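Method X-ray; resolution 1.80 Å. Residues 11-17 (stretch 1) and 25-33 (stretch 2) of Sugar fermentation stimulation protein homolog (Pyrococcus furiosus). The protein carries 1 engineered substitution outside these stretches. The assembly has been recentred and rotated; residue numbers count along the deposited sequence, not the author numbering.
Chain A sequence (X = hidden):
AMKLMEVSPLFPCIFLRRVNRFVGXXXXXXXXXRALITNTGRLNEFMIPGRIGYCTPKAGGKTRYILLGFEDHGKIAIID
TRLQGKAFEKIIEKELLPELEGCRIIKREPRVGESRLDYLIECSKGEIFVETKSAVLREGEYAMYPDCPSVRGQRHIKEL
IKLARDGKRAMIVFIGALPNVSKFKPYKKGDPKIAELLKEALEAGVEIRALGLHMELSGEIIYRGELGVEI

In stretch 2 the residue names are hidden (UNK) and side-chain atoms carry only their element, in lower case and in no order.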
# COMPACT_ATOMS: atom_id res chain seq x y z
N PHE A 11 6.05 -17.96 5.90
CA PHE A 11 5.53 -18.84 6.96
C PHE A 11 4.06 -18.56 7.29
O PHE A 11 3.74 -17.46 7.71
CB PHE A 11 6.38 -18.70 8.25
CG PHE A 11 7.84 -19.04 8.07
CD1 PHE A 11 8.23 -20.27 7.52
CD2 PHE A 11 8.83 -18.14 8.46
CE1 PHE A 11 9.58 -20.59 7.36
CE2 PHE A 11 10.18 -18.45 8.30
CZ PHE A 11 10.55 -19.68 7.75
N PRO A 12 3.17 -19.56 7.09
CA PRO A 12 1.81 -19.38 7.62
C PRO A 12 1.89 -19.28 9.14
O PRO A 12 2.78 -19.87 9.76
CB PRO A 12 1.08 -20.66 7.19
CG PRO A 12 2.15 -21.65 6.89
CD PRO A 12 3.36 -20.87 6.46
N CYS A 13 0.98 -18.50 9.73
CA CYS A 13 0.95 -18.31 11.17
C CYS A 13 -0.49 -18.05 11.57
O CYS A 13 -1.35 -17.80 10.70
CB CYS A 13 1.86 -17.13 11.58
SG CYS A 13 1.28 -15.50 11.01
N ILE A 14 -0.78 -18.16 12.86
CA ILE A 14 -2.08 -17.79 13.39
C ILE A 14 -1.95 -16.45 14.08
O ILE A 14 -1.10 -16.28 14.97
CB ILE A 14 -2.65 -18.85 14.39
CG1 ILE A 14 -2.71 -20.23 13.73
CG2 ILE A 14 -4.03 -18.38 14.93
CD1 ILE A 14 -2.90 -21.40 14.69
N PHE A 15 -2.79 -15.50 13.68
CA PHE A 15 -2.80 -14.22 14.35
C PHE A 15 -3.42 -14.36 15.73
O PHE A 15 -4.52 -14.90 15.87
CB PHE A 15 -3.54 -13.16 13.54
CG PHE A 15 -3.45 -11.80 14.14
CD1 PHE A 15 -2.28 -11.06 14.03
CD2 PHE A 15 -4.52 -11.25 14.85
CE1 PHE A 15 -2.17 -9.78 14.64
CE2 PHE A 15 -4.42 -9.99 15.44
CZ PHE A 15 -3.25 -9.25 15.34
N LEU A 16 -2.71 -13.89 16.76
CA LEU A 16 -3.23 -14.00 18.13
C LEU A 16 -3.78 -12.67 18.59
O LEU A 16 -4.98 -12.56 18.90
CB LEU A 16 -2.12 -14.48 19.10
CG LEU A 16 -1.57 -15.87 18.71
CD1 LEU A 16 -0.40 -16.28 19.61
CD2 LEU A 16 -2.66 -16.95 18.72
N ARG A 17 -2.93 -11.64 18.59
CA ARG A 17 -3.38 -10.32 19.02
C ARG A 17 -2.45 -9.18 18.63
O ARG A 17 -1.24 -9.36 18.44
CB ARG A 17 -3.71 -10.27 20.53
CG ARG A 17 -2.51 -10.35 21.45
CD ARG A 17 -2.94 -10.47 22.92
NE ARG A 17 -1.77 -10.67 23.79
CZ ARG A 17 -1.06 -9.69 24.36
NH1 ARG A 17 -1.36 -8.42 24.15
NH2 ARG A 17 -0.04 -10.00 25.14
N UNK A 25 1.36 -10.31 18.00
CA UNK A 25 1.77 -11.67 18.37
C UNK A 25 1.07 -12.68 17.47
O UNK A 25 -0.14 -12.58 17.23
c UNK A 25 1.62 -11.36 22.28
c UNK A 25 2.13 -11.07 20.88
c UNK A 25 1.44 -11.96 19.84
c UNK A 25 3.67 -11.25 20.79
N UNK A 26 1.84 -13.66 16.99
CA UNK A 26 1.36 -14.72 16.13
C UNK A 26 1.88 -16.06 16.64
O UNK A 26 2.91 -16.12 17.33
c UNK A 26 1.81 -14.52 14.64
c UNK A 26 3.29 -14.69 14.48
c UNK A 26 1.36 -13.14 14.12
N UNK A 27 1.20 -17.13 16.26
CA UNK A 27 1.67 -18.48 16.51
C UNK A 27 2.24 -19.04 15.21
O UNK A 27 1.57 -19.07 14.20
n UNK A 27 0.07 -20.68 21.42
n UNK A 27 0.20 -21.19 19.17
c UNK A 27 0.61 -20.84 16.75
c UNK A 27 0.91 -21.66 17.98
c UNK A 27 0.76 -21.13 20.38
c UNK A 27 0.53 -19.35 17.05
n UNK A 27 2.03 -21.49 20.52
N UNK A 28 3.50 -19.46 15.27
CA UNK A 28 4.16 -20.18 14.21
C UNK A 28 4.60 -21.53 14.78
O UNK A 28 5.54 -21.59 15.57
c UNK A 28 4.99 -18.05 13.08
c UNK A 28 6.17 -17.08 12.88
c UNK A 28 6.08 -20.28 12.63
c UNK A 28 5.39 -19.43 13.66
N UNK A 29 3.90 -22.59 14.39
CA UNK A 29 4.16 -23.94 14.92
C UNK A 29 3.98 -23.94 16.45
O UNK A 29 2.94 -23.55 16.96
c UNK A 29 5.85 -24.44 13.02
n UNK A 29 6.98 -25.80 10.47
c UNK A 29 5.56 -24.43 14.52
c UNK A 29 5.33 -25.70 12.35
c UNK A 29 5.55 -25.67 10.85
N UNK A 30 5.01 -24.38 17.18
CA UNK A 30 4.87 -24.47 18.64
C UNK A 30 4.98 -23.10 19.30
O UNK A 30 4.59 -22.92 20.47
o UNK A 30 7.27 -26.38 16.93
o UNK A 30 5.99 -28.16 16.77
c UNK A 30 5.78 -26.87 18.76
c UNK A 30 5.92 -25.41 19.21
c UNK A 30 6.39 -27.15 17.39
N UNK A 31 5.50 -22.12 18.56
CA UNK A 31 5.98 -20.86 19.16
C UNK A 31 4.99 -19.69 19.07
O UNK A 31 4.29 -19.54 18.08
c UNK A 31 8.44 -21.43 18.85
n UNK A 31 9.90 -21.48 16.82
c UNK A 31 7.32 -20.45 18.53
c UNK A 31 11.04 -21.48 16.15
c UNK A 31 9.76 -21.04 18.20
n UNK A 31 12.17 -21.09 16.72
n UNK A 31 11.06 -21.89 14.89
N UNK A 32 4.93 -18.89 20.14
CA UNK A 32 4.35 -17.55 20.07
C UNK A 32 5.46 -16.55 19.74
O UNK A 32 6.46 -16.46 20.46
c UNK A 32 3.57 -17.15 21.34
c UNK A 32 3.03 -15.71 21.20
c UNK A 32 2.43 -18.13 21.61
c UNK A 32 1.66 -17.86 22.91
N UNK A 33 5.29 -15.79 18.64
CA UNK A 33 6.36 -14.92 18.18
C UNK A 33 5.90 -13.48 18.00
O UNK A 33 4.79 -13.24 17.58
o UNK A 33 9.44 -15.50 17.76
o UNK A 33 9.64 -17.68 17.58
c UNK A 33 8.99 -16.63 17.43
c UNK A 33 7.60 -16.74 16.86
c UNK A 33 6.89 -15.40 16.82

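Position 25 carries four side-chain carbons, forked at the second. One terminal carbon lies 3.6 Å from NH2 of Arg17, over one face of the guanidinium. Its backbone N donates to Arg17 O at 2.8 Å. Its O accepts from Leu16 N at 2.9 Å and from Arg17 N at 3.2 Å. The fork at the second carbon makes this Leu25, and the carbon over the guanidinium is CD1.

Position 26 has three carbons, branched at CB. CB sits 3.8 Å from Cys13 SG, and one of the two methyls is 4.2 Å from Phe15 CD1. Its CA makes a CA-H...O contact of 3.1 Å with Ile14 O. This is Val26.

Position 27 has three carbons, a nitrogen, then a carbon carrying two more nitrogens. Its second carbon is 4.1 Å from Ile14 CD1, and its CB is 4.1 Å from Leu16 CD1. The chain ends in a guanidinium, so this is Arg27, and the second carbon is CG. The backbone pairs with Ile14 in both directions: Arg27 N to Ile14 O is 2.8 Å, and Ile14 N to Arg27 O is 2.9 Å.

Position 28 has four carbons, forked at the first, with one arm two carbons long. The inner carbon of that arm is 3.6 Å from Cys13 CB. This is Ile28, and the carbon is CG1.

Position 29 has four carbons in a row ending in nitrogen, and touches nothing on stretch 1. It is Lys29. Its positive phi, 59°, suits the type II' turn that runs from Ile28 to position 31.

Position 30 has three carbons, the third carrying two oxygens. It is out of reach of stretch 1. This is Glu30.

Position 31 again ends in a guanidinium after three carbons and a nitrogen. It, too, is out of reach of stretch 1. This is Arg31. Its N donates to Ile28 O at 3.0 Å, closing the turn.

Position 32 has four carbons, forked at the first, with one long arm. The short arm is 3.8 Å from Leu16 CD1. This is Ile32, touching through CG2.

Position 33 has three carbons, the third bearing two oxygens. It makes no contact with stretch 1: CA-to-CB points sideways and the end of the side chain leads away. This is Glu33.

The contact is an antiparallel strand pairing held by five backbone hydrogen bonds. Leu25 O takes two of them, where a beta bulge shifts the register by one between Phe15 and Arg17. Apolar side chains add packing around the ladder, and the two stretches together bury 552 Å².

Stretch 2 25-33: LVRIKERIE
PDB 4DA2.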